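Side-chain contacts in NADPH-dependent aldehyde reductase YqhD (Escherichia coli, PDB 4QGS), which reduces a broad range of short-chain aldehydes to alcohols with NADPH, using one zinc ion per subunit: residues A[236-241]-A[252-257]; A[321-326]-A[338-343]; A[110-115]-A[142-147]; A[190-195]-A[245-250]. All coordinates share one frame; numbering follows the deposited sequence.

Contact 1: residues A[236-241]-A[252-257]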
# COMPACT_ATOMS: atom_id res chain seq x y z
N ILE A 236 -16.67 3.23 1.60
CA ILE A 236 -17.67 4.07 0.91
C ILE A 236 -18.45 4.91 1.91
O ILE A 236 -18.74 6.09 1.66
CB ILE A 236 -18.62 3.20 0.07
CG1 ILE A 236 -17.87 2.66 -1.15
CG2 ILE A 236 -19.83 4.01 -0.38
CD1 ILE A 236 -18.53 1.45 -1.79
N GLU A 237 -18.75 4.34 3.07
CA GLU A 237 -19.49 5.08 4.08
C GLU A 237 -18.66 6.15 4.77
O GLU A 237 -19.08 7.31 4.85
CB GLU A 237 -20.08 4.14 5.14
CG GLU A 237 -20.94 4.92 6.15
CD GLU A 237 -21.88 4.02 6.95
OE1 GLU A 237 -21.79 2.78 6.81
OE2 GLU A 237 -22.71 4.57 7.71
N ASP A 238 -17.47 5.79 5.25
CA ASP A 238 -16.71 6.71 6.11
C ASP A 238 -15.56 7.41 5.39
O ASP A 238 -15.02 8.39 5.90
CB ASP A 238 -16.18 5.97 7.35
CG ASP A 238 -17.22 5.87 8.45
OD1 ASP A 238 -18.40 6.21 8.21
OD2 ASP A 238 -16.86 5.46 9.57
N GLY A 239 -15.16 6.91 4.22
CA GLY A 239 -14.12 7.57 3.45
C GLY A 239 -14.43 9.03 3.13
O GLY A 239 -13.60 9.90 3.40
N PRO A 240 -15.62 9.30 2.58
CA PRO A 240 -15.97 10.71 2.32
C PRO A 240 -16.03 11.53 3.60
O PRO A 240 -15.70 12.72 3.57
CB PRO A 240 -17.35 10.61 1.66
CG PRO A 240 -17.37 9.26 1.03
CD PRO A 240 -16.64 8.39 2.04
N LYS A 241 -16.45 10.92 4.70
CA LYS A 241 -16.53 11.64 5.96
C LYS A 241 -15.15 12.04 6.48
O LYS A 241 -15.02 13.02 7.22
CB LYS A 241 -17.23 10.80 7.02
CG LYS A 241 -18.65 10.43 6.67
CD LYS A 241 -19.23 9.58 7.80
CE LYS A 241 -20.55 8.95 7.43
NZ LYS A 241 -20.94 7.95 8.47
N ARG A 252 -12.13 8.52 11.38
CA ARG A 252 -10.71 8.31 11.03
C ARG A 252 -10.23 6.93 11.46
O ARG A 252 -9.40 6.31 10.80
CB ARG A 252 -9.83 9.41 11.65
CG ARG A 252 -10.17 10.83 11.20
CD ARG A 252 -10.33 10.95 9.67
NE ARG A 252 -9.11 10.64 8.93
CZ ARG A 252 -8.19 11.53 8.59
NH1 ARG A 252 -8.34 12.81 8.93
NH2 ARG A 252 -7.13 11.16 7.89
N ALA A 253 -10.77 6.45 12.57
CA ALA A 253 -10.46 5.11 13.06
C ALA A 253 -10.97 4.03 12.10
O ALA A 253 -10.25 3.09 11.74
CB ALA A 253 -11.05 4.89 14.47
N ASN A 254 -12.23 4.16 11.68
CA ASN A 254 -12.78 3.18 10.74
C ASN A 254 -12.01 3.18 9.43
O ASN A 254 -11.77 2.13 8.85
CB ASN A 254 -14.26 3.46 10.47
CG ASN A 254 -15.16 2.87 11.54
OD1 ASN A 254 -15.00 1.72 11.93
ND2 ASN A 254 -16.12 3.66 12.00
N VAL A 255 -11.61 4.36 8.96
CA VAL A 255 -10.90 4.39 7.68
C VAL A 255 -9.50 3.77 7.83
O VAL A 255 -9.07 2.99 6.99
CB VAL A 255 -10.82 5.83 7.13
CG1 VAL A 255 -9.91 5.87 5.90
CG2 VAL A 255 -12.21 6.30 6.78
N MET A 256 -8.83 4.08 8.93
CA MET A 256 -7.49 3.56 9.16
C MET A 256 -7.50 2.03 9.29
O MET A 256 -6.62 1.35 8.76
CB MET A 256 -6.87 4.18 10.41
CG MET A 256 -5.39 3.89 10.57
SD MET A 256 -4.73 4.67 12.07
CE MET A 256 -3.00 4.80 11.64
N TRP A 257 -8.49 1.51 10.01
CA TRP A 257 -8.55 0.07 10.26
C TRP A 257 -8.99 -0.67 9.01
O TRP A 257 -8.45 -1.72 8.67
CB TRP A 257 -9.48 -0.24 11.44
CG TRP A 257 -9.39 -1.68 11.98
CD1 TRP A 257 -10.45 -2.47 12.36
CD2 TRP A 257 -8.20 -2.46 12.22
NE1 TRP A 257 -9.98 -3.70 12.81
CE2 TRP A 257 -8.61 -3.71 12.73
CE3 TRP A 257 -6.83 -2.22 12.05
CZ2 TRP A 257 -7.70 -4.71 13.06
CZ3 TRP A 257 -5.93 -3.21 12.39
CH2 TRP A 257 -6.38 -4.45 12.90

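Contact 2: residues A[321-326]-A[338-343]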
# COMPACT_ATOMS: atom_id res chain seq x y z
N ARG A 321 -23.76 -6.55 -3.55
CA ARG A 321 -23.31 -6.58 -2.15
C ARG A 321 -22.76 -5.24 -1.67
O ARG A 321 -22.93 -4.89 -0.51
CB ARG A 321 -22.23 -7.65 -1.95
CG ARG A 321 -22.71 -9.10 -2.15
CD ARG A 321 -23.30 -9.67 -0.89
NE ARG A 321 -23.79 -11.04 -1.10
CZ ARG A 321 -23.06 -12.14 -0.89
NH1 ARG A 321 -21.81 -12.04 -0.46
NH2 ARG A 321 -23.59 -13.34 -1.10
N VAL A 322 -22.10 -4.51 -2.55
CA VAL A 322 -21.46 -3.26 -2.13
C VAL A 322 -22.32 -2.04 -2.48
O VAL A 322 -22.40 -1.09 -1.71
CB VAL A 322 -20.05 -3.15 -2.74
CG1 VAL A 322 -19.41 -1.78 -2.46
CG2 VAL A 322 -19.15 -4.27 -2.20
N TRP A 323 -22.97 -2.06 -3.64
CA TRP A 323 -23.72 -0.88 -4.10
C TRP A 323 -25.25 -1.03 -4.08
O TRP A 323 -25.97 -0.12 -4.49
CB TRP A 323 -23.27 -0.50 -5.52
CG TRP A 323 -21.89 0.05 -5.55
CD1 TRP A 323 -20.75 -0.59 -5.98
CD2 TRP A 323 -21.48 1.35 -5.11
NE1 TRP A 323 -19.66 0.24 -5.83
CE2 TRP A 323 -20.08 1.43 -5.30
CE3 TRP A 323 -22.16 2.45 -4.57
CZ2 TRP A 323 -19.35 2.58 -4.99
CZ3 TRP A 323 -21.43 3.58 -4.25
CH2 TRP A 323 -20.04 3.64 -4.46
N ASN A 324 -25.73 -2.19 -3.63
CA ASN A 324 -27.16 -2.47 -3.56
C ASN A 324 -27.84 -2.36 -4.92
O ASN A 324 -29.00 -1.96 -5.01
CB ASN A 324 -27.85 -1.54 -2.55
CG ASN A 324 -29.19 -2.07 -2.09
OD1 ASN A 324 -29.43 -3.29 -2.11
ND2 ASN A 324 -30.09 -1.18 -1.69
N ILE A 325 -27.11 -2.70 -5.98
CA ILE A 325 -27.65 -2.69 -7.34
C ILE A 325 -28.20 -4.08 -7.65
O ILE A 325 -27.44 -5.03 -7.85
CB ILE A 325 -26.59 -2.31 -8.40
CG1 ILE A 325 -26.04 -0.91 -8.14
CG2 ILE A 325 -27.17 -2.39 -9.80
CD1 ILE A 325 -24.80 -0.58 -8.96
N THR A 326 -29.52 -4.19 -7.69
CA THR A 326 -30.17 -5.50 -7.85
C THR A 326 -31.10 -5.56 -9.05
O THR A 326 -31.40 -6.64 -9.57
CB THR A 326 -30.96 -5.87 -6.59
OG1 THR A 326 -31.87 -4.81 -6.27
CG2 THR A 326 -30.02 -6.09 -5.41
N ILE A 338 -19.88 0.11 -12.26
CA ILE A 338 -18.70 0.82 -12.75
C ILE A 338 -18.89 2.34 -12.59
O ILE A 338 -17.99 3.04 -12.13
CB ILE A 338 -18.39 0.44 -14.23
CG1 ILE A 338 -17.95 -1.01 -14.31
CG2 ILE A 338 -17.30 1.34 -14.80
CD1 ILE A 338 -17.73 -1.54 -15.72
N ALA A 339 -20.07 2.83 -12.94
CA ALA A 339 -20.34 4.27 -12.83
C ALA A 339 -20.34 4.73 -11.37
O ALA A 339 -19.83 5.82 -11.07
CB ALA A 339 -21.68 4.61 -13.48
N ALA A 340 -20.90 3.92 -10.47
CA ALA A 340 -20.91 4.27 -9.05
C ALA A 340 -19.49 4.33 -8.50
O ALA A 340 -19.18 5.17 -7.64
CB ALA A 340 -21.75 3.26 -8.23
N THR A 341 -18.63 3.44 -8.98
CA THR A 341 -17.23 3.40 -8.54
C THR A 341 -16.48 4.63 -9.04
O THR A 341 -15.77 5.29 -8.28
CB THR A 341 -16.53 2.11 -9.03
OG1 THR A 341 -17.30 0.97 -8.61
CG2 THR A 341 -15.12 1.99 -8.46
N ARG A 342 -16.67 4.94 -10.32
CA ARG A 342 -16.09 6.14 -10.89
C ARG A 342 -16.54 7.37 -10.11
O ARG A 342 -15.73 8.19 -9.71
CB ARG A 342 -16.48 6.27 -12.36
CG ARG A 342 -15.68 7.30 -13.11
CD ARG A 342 -16.16 7.41 -14.57
NE ARG A 342 -15.83 6.27 -15.43
CZ ARG A 342 -14.62 6.05 -15.95
NH1 ARG A 342 -14.41 5.02 -16.75
NH2 ARG A 342 -13.61 6.85 -15.65
N ASN A 343 -17.84 7.47 -9.87
CA ASN A 343 -18.38 8.61 -9.14
C ASN A 343 -17.82 8.72 -7.73
O ASN A 343 -17.52 9.81 -7.25
CB ASN A 343 -19.90 8.54 -9.09
CG ASN A 343 -20.50 9.71 -8.33
OD1 ASN A 343 -20.49 10.85 -8.82
ND2 ASN A 343 -21.00 9.45 -7.13

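Contact 3: residues A[110-115]-A[142-147]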
# COMPACT_ATOMS: atom_id res chain seq x y z
N ASP A 110 9.25 0.48 4.65
CA ASP A 110 9.91 -0.38 3.68
C ASP A 110 11.43 -0.30 3.77
O ASP A 110 12.12 -1.31 3.77
CB ASP A 110 9.44 -0.04 2.26
CG ASP A 110 8.04 -0.53 1.97
OD1 ASP A 110 7.49 -1.27 2.82
OD2 ASP A 110 7.50 -0.21 0.90
N GLY A 111 11.94 0.92 3.85
CA GLY A 111 13.37 1.13 3.95
C GLY A 111 13.91 0.54 5.24
O GLY A 111 15.01 0.01 5.28
N THR A 112 13.12 0.63 6.30
CA THR A 112 13.58 0.11 7.58
C THR A 112 13.59 -1.42 7.55
O THR A 112 14.47 -2.05 8.15
CB THR A 112 12.70 0.64 8.72
OG1 THR A 112 12.78 2.08 8.72
CG2 THR A 112 13.18 0.11 10.06
N LYS A 113 12.65 -2.02 6.83
CA LYS A 113 12.64 -3.47 6.66
C LYS A 113 13.94 -3.91 6.01
O LYS A 113 14.55 -4.91 6.40
CB LYS A 113 11.45 -3.92 5.82
CG LYS A 113 10.10 -3.84 6.53
CD LYS A 113 8.99 -4.44 5.68
CE LYS A 113 7.65 -4.37 6.37
NZ LYS A 113 6.57 -5.01 5.56
N PHE A 114 14.39 -3.14 5.03
CA PHE A 114 15.62 -3.47 4.34
C PHE A 114 16.81 -3.34 5.27
O PHE A 114 17.68 -4.21 5.29
CB PHE A 114 15.79 -2.57 3.12
CG PHE A 114 17.08 -2.78 2.41
CD1 PHE A 114 17.30 -3.91 1.64
CD2 PHE A 114 18.09 -1.84 2.51
CE1 PHE A 114 18.50 -4.11 0.99
CE2 PHE A 114 19.28 -2.03 1.86
CZ PHE A 114 19.49 -3.16 1.10
N ILE A 115 16.85 -2.27 6.06
CA ILE A 115 17.93 -2.08 7.02
C ILE A 115 18.02 -3.25 8.00
O ILE A 115 19.10 -3.77 8.27
CB ILE A 115 17.75 -0.76 7.80
CG1 ILE A 115 17.83 0.43 6.85
CG2 ILE A 115 18.81 -0.62 8.88
CD1 ILE A 115 17.36 1.75 7.47
N ILE A 142 17.24 -7.68 12.29
CA ILE A 142 17.14 -6.88 13.50
C ILE A 142 15.67 -6.66 13.80
O ILE A 142 14.90 -6.32 12.90
CB ILE A 142 17.86 -5.54 13.34
CG1 ILE A 142 19.34 -5.77 13.09
CG2 ILE A 142 17.65 -4.65 14.59
CD1 ILE A 142 20.15 -4.54 13.22
N PRO A 143 15.27 -6.89 15.05
CA PRO A 143 13.87 -6.69 15.42
C PRO A 143 13.45 -5.27 15.11
O PRO A 143 14.24 -4.34 15.29
CB PRO A 143 13.86 -6.96 16.93
CG PRO A 143 15.01 -7.89 17.13
CD PRO A 143 16.06 -7.41 16.18
N MET A 144 12.22 -5.09 14.63
CA MET A 144 11.76 -3.74 14.33
C MET A 144 10.28 -3.59 14.61
O MET A 144 9.52 -4.55 14.54
CB MET A 144 12.09 -3.36 12.87
CG MET A 144 11.40 -4.22 11.83
SD MET A 144 11.37 -3.40 10.21
CE MET A 144 10.25 -2.05 10.58
N GLY A 145 9.88 -2.37 14.96
CA GLY A 145 8.49 -2.03 15.13
C GLY A 145 8.25 -0.75 14.35
O GLY A 145 9.17 -0.20 13.74
N CYS A 146 7.01 -0.27 14.35
CA CYS A 146 6.72 0.97 13.66
C CYS A 146 5.58 1.74 14.31
O CYS A 146 4.75 1.20 15.07
CB CYS A 146 6.40 0.71 12.18
SG CYS A 146 4.95 -0.32 11.88
N VAL A 147 5.58 3.03 14.03
CA VAL A 147 4.50 3.93 14.40
C VAL A 147 4.03 4.54 13.09
O VAL A 147 4.74 5.36 12.50
CB VAL A 147 4.97 5.01 15.40
CG1 VAL A 147 3.82 5.94 15.76
CG2 VAL A 147 5.54 4.34 16.66

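Contact 4: residues A[190-195]-A[245-250]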
# COMPACT_ATOMS: atom_id res chain seq x y z
N TYR A 190 -3.11 10.47 14.74
CA TYR A 190 -1.96 10.87 13.94
C TYR A 190 -2.32 11.11 12.47
O TYR A 190 -1.55 11.71 11.74
CB TYR A 190 -0.83 9.83 14.01
CG TYR A 190 -0.23 9.61 15.38
CD1 TYR A 190 -0.42 10.54 16.41
CD2 TYR A 190 0.53 8.48 15.66
CE1 TYR A 190 0.13 10.34 17.67
CE2 TYR A 190 1.09 8.27 16.92
CZ TYR A 190 0.89 9.20 17.91
OH TYR A 190 1.43 9.00 19.16
N THR A 191 -3.49 10.63 12.03
CA THR A 191 -3.89 10.85 10.64
C THR A 191 -4.66 12.17 10.45
O THR A 191 -4.92 12.57 9.32
CB THR A 191 -4.77 9.69 10.07
OG1 THR A 191 -6.09 9.73 10.62
CG2 THR A 191 -4.14 8.35 10.39
N TYR A 192 -5.01 12.85 11.54
CA TYR A 192 -5.78 14.09 11.43
C TYR A 192 -5.09 15.16 10.58
O TYR A 192 -5.75 15.98 9.94
CB TYR A 192 -6.05 14.70 12.80
CG TYR A 192 -6.98 13.95 13.72
CD1 TYR A 192 -7.57 12.73 13.34
CD2 TYR A 192 -7.28 14.46 14.98
CE1 TYR A 192 -8.41 12.05 14.21
CE2 TYR A 192 -8.12 13.79 15.83
CZ TYR A 192 -8.69 12.59 15.46
OH TYR A 192 -9.53 11.96 16.35
N THR A 193 -3.76 15.16 10.60
CA THR A 193 -2.99 16.21 9.94
C THR A 193 -2.74 15.96 8.44
O THR A 193 -2.23 16.83 7.73
CB THR A 193 -1.63 16.42 10.64
OG1 THR A 193 -0.91 15.18 10.66
CG2 THR A 193 -1.83 16.91 12.05
N LEU A 194 -3.10 14.77 7.95
CA LEU A 194 -2.92 14.48 6.53
C LEU A 194 -3.70 15.45 5.64
O LEU A 194 -4.89 15.69 5.86
CB LEU A 194 -3.36 13.05 6.23
CG LEU A 194 -2.56 11.96 6.91
CD1 LEU A 194 -3.27 10.61 6.80
CD2 LEU A 194 -1.18 11.88 6.26
N PRO A 195 -3.03 16.00 4.62
CA PRO A 195 -3.78 16.84 3.68
C PRO A 195 -4.86 16.04 2.97
O PRO A 195 -4.72 14.81 2.81
CB PRO A 195 -2.70 17.33 2.69
CG PRO A 195 -1.41 17.15 3.40
CD PRO A 195 -1.60 15.95 4.30
N GLU A 245 -14.87 15.61 7.84
CA GLU A 245 -14.70 15.65 9.28
C GLU A 245 -13.35 15.06 9.68
O GLU A 245 -13.30 13.97 10.29
CB GLU A 245 -15.82 14.87 9.97
CG GLU A 245 -17.24 15.20 9.51
CD GLU A 245 -18.26 14.33 10.23
OE1 GLU A 245 -18.30 14.39 11.47
OE2 GLU A 245 -19.01 13.57 9.56
N PRO A 246 -12.27 15.77 9.37
CA PRO A 246 -10.91 15.23 9.53
C PRO A 246 -10.55 14.87 10.96
O PRO A 246 -9.69 14.02 11.15
CB PRO A 246 -10.01 16.37 9.03
CG PRO A 246 -10.92 17.23 8.19
CD PRO A 246 -12.24 17.15 8.87
N GLU A 247 -11.19 15.51 11.94
CA GLU A 247 -10.89 15.20 13.35
C GLU A 247 -12.00 14.39 14.05
O GLU A 247 -12.05 14.30 15.29
CB GLU A 247 -10.60 16.50 14.10
CG GLU A 247 -9.40 17.21 13.47
CD GLU A 247 -8.85 18.35 14.31
OE1 GLU A 247 -7.77 18.86 13.96
OE2 GLU A 247 -9.49 18.72 15.31
N ASN A 248 -12.88 13.78 13.26
CA ASN A 248 -13.87 12.85 13.79
C ASN A 248 -13.17 11.51 14.06
O ASN A 248 -12.90 10.76 13.13
CB ASN A 248 -15.05 12.69 12.82
CG ASN A 248 -16.14 11.75 13.33
OD1 ASN A 248 -15.87 10.76 14.00
ND2 ASN A 248 -17.39 12.05 12.99
N TYR A 249 -12.90 11.23 15.33
CA TYR A 249 -12.12 10.04 15.68
C TYR A 249 -12.71 8.74 15.12
O TYR A 249 -11.97 7.94 14.54
CB TYR A 249 -11.96 9.88 17.19
CG TYR A 249 -11.19 8.62 17.50
CD1 TYR A 249 -9.81 8.59 17.40
CD2 TYR A 249 -11.85 7.44 17.83
CE1 TYR A 249 -9.10 7.45 17.65
CE2 TYR A 249 -11.15 6.27 18.07
CZ TYR A 249 -9.77 6.29 17.98
OH TYR A 249 -9.04 5.14 18.21
N ASP A 250 -14.01 8.53 15.32
CA ASP A 250 -14.64 7.28 14.89
C ASP A 250 -14.48 7.08 13.39
O ASP A 250 -14.19 5.96 12.92
CB ASP A 250 -16.13 7.25 15.26
CG ASP A 250 -16.38 6.99 16.74
OD1 ASP A 250 -15.42 6.60 17.45
OD2 ASP A 250 -17.54 7.15 17.18
O HOH W 1 -6.57 18.38 11.03

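Contact 1: residues A[236-241]-A[252-257]
Gly239 and Val255 mark the closest backbone approach, with CA to CA at 6.2 Å, where the short axes of 236-241 and 252-257 pass 8.8 Å apart with their directions 120° from each other. Gly239 has no side chain here, and Val255 CG2 rests on the backbone of Asp238 and Gly239. This Val255 CG2 methyl lies 3.6 Å from Asp238 O and 4.0 Å from Gly239 N. The polar half of the contact is next to it. Asp238 CG is anti to the carbonyl carbon (chi1 -83°), which brings the carboxylate across to Asn254. Asn254 ND2 gives a weak, bent bond to Asp238 OD2, 3.1 Å long. The amide and carboxylate planes are turned 50° apart, and Asn254 CB also comes up to OD2. The other oxygen, Asp238 OD1, is met nearly head-on by Lys241 NZ at 3.1 Å in a salt bridge. Glu237 is a longer-range second partner of the same ammonium group. One carboxylate is thus shared between its own helix and the next. With an alanine at Asp238, Asn254 ND2 is likely to lose its mate, and Lys241 to keep only the distant Glu237 carboxylate within these two segments. The two segments lie on consecutive helices, 222-244 and 249-262. Helix 196-211 packs against both, through Phe207 on Ile236 and Val203 on Val255, while helices 312-323 and 330-347 also meet Ile236.

Contact 2: residues A[321-326]-A[338-343]
Ala340 presses its CB methyl onto the face of the Trp323 indole, and this is the tight part of the contact. Ala340 CB stands 3.7 Å from the centroid of the Trp323 six-membered ring and only 11° off the ring normal, a CH-pi contact over the middle of the face. Ala340 CB is also 3.7 Å from Trp323 CD2, at the fusion of the two rings. Further along, Ala340 O comes within 3.6 Å of Trp323 CH2. The opposite face takes Val322 CG1 nearer its rim, so the indole is sandwiched between aliphatic groups. Its CG is anti to the carbonyl carbon (chi1 -70°), which swings the ring across to helix 330-347. This is a joint between consecutive helices of the all-helical C-terminal domain of the iron-containing alcohol dehydrogenases. Asn324, with positive phi, takes the chain out of helix 312-323. The polar part of the contact is looser. Trp323 NE1 and Thr341 OG1 are 3.7 Å apart, with the two side chains crossing at about a right angle. Tyr318 OH is hydrogen-bonded to both NE1 and OG1 and so links them. On the solvent side packing thins out: Ile325 makes no close contact with 338-343 and packs instead on Ala336 and Ala337, earlier in the same helix, and Asn324 is exposed. Phe344 and Ile236 add further contacts to the indole.

Contact 3: residues A[110-115]-A[142-147]
Met144 reaches from its strand to the flank of helix 106-119 and touches Thr112 and Lys113 with two different atoms. Its sulfur lies against the lysine: Met144 SD is 3.8 Å from Lys113 CA and 3.9 Å from Lys113 CG. Its methyl goes to the threonine, with Met144 CE 3.7 Å from Thr112 CG2. The methionine owes this split to its torsions. CG sits between the backbone N and the carbonyl carbon (chi1 63°), and the chain then bends at its last torsion (chi3 -68°), which brings CE against the threonine methyl. Against Met144 the threonine lies at a slant. The lysine crosses it at about a right angle, so the sulfur meets the root of the lysine chain rather than its length. The polar ends are occupied elsewhere. Thr112 OG1 bonds to Val108 O of its own helix and to Thr46 OG1. The extended Lys113 places NZ at Gly160 O, where it is hydrogen-bonded. All three touching residues are buried. Were Met144 an alanine, the Thr112 methyl and Lys113 CG would probably lose their neighbour, and a gap would open between strand and helix. The sheet side of the helix is also lined by Leu100 and Ala102, which touch Thr112. Strand 99-104, helix 106-119 and strand 144-148 make a beta-alpha-beta crossover between adjacent parallel strands. It belongs to the dinucleotide-binding N-terminal domain, and Gly106, Ser107 and Asp110 of this helix bind NADP(+).

Contact 4: residues A[190-195]-A[245-250]
Water 1 ties Tyr192 to Glu247: it donates a 2.8 Å bond to Tyr192 O and a longer one, 3.2 Å, to Glu247 OE1. Beside this bridge the tyrosine ring packs on the other segment's turn. Tyr192 CG is anti to the carbonyl carbon (chi1 -68°), which lays the ring across Glu247. Glu247 CA stands 3.8 Å from the Tyr192 ring centroid and 4° off its normal, a CH-pi contact over the centre of the face. Glu247 CG follows at 3.8 Å from Tyr192 CD2. At the far end, Tyr192 OH lies 3.3 Å from Tyr249 CB and in the plane of the Tyr249 ring, at its edge. Pro246 O comes to 3.3 Å from Tyr192 CD1 and accepts a hydrogen bond from Arg252 NH1. The turn is fixed from within. Asn248 ND2 bonds nearly straight to Glu245 OE1 (2.9 Å, 169°), and Asn248 caps helix 249-262 through Val251 N. Tyr249 makes a cation-pi contact with Lys27. The type I turn 245-248 thus packs against the type I turn 191-194 in the loop leading into helix 196-211. That loop carries the NADP(+)-binding residues Tyr190 and Thr193, so the contact probably helps join it to the helical C-terminal domain.

Contact 3 comes first along the chain and sits alone in the parallel-sheet domain. Contacts 1 and 2 lie in the helical domain, and contact 4 pairs the loop leading into it with the start of helix 249-262. The segments of contacts 4 and 1 alternate, and contact 2 closes last. Contacts 1 and 4 share helix 249-262, their centres about 10 Å apart. Contact 1 also touches contact 2, through Ile236 against Val322 and Trp323, their centres about 18 Å apart. Contacts 2 and 3 lie on opposite sides of the chain's centre, centres about 39 Å apart. Val147 meeting Tyr190 connects contact 3 to contact 4. Packing therefore runs from the NADP(+) domain to the outer helices.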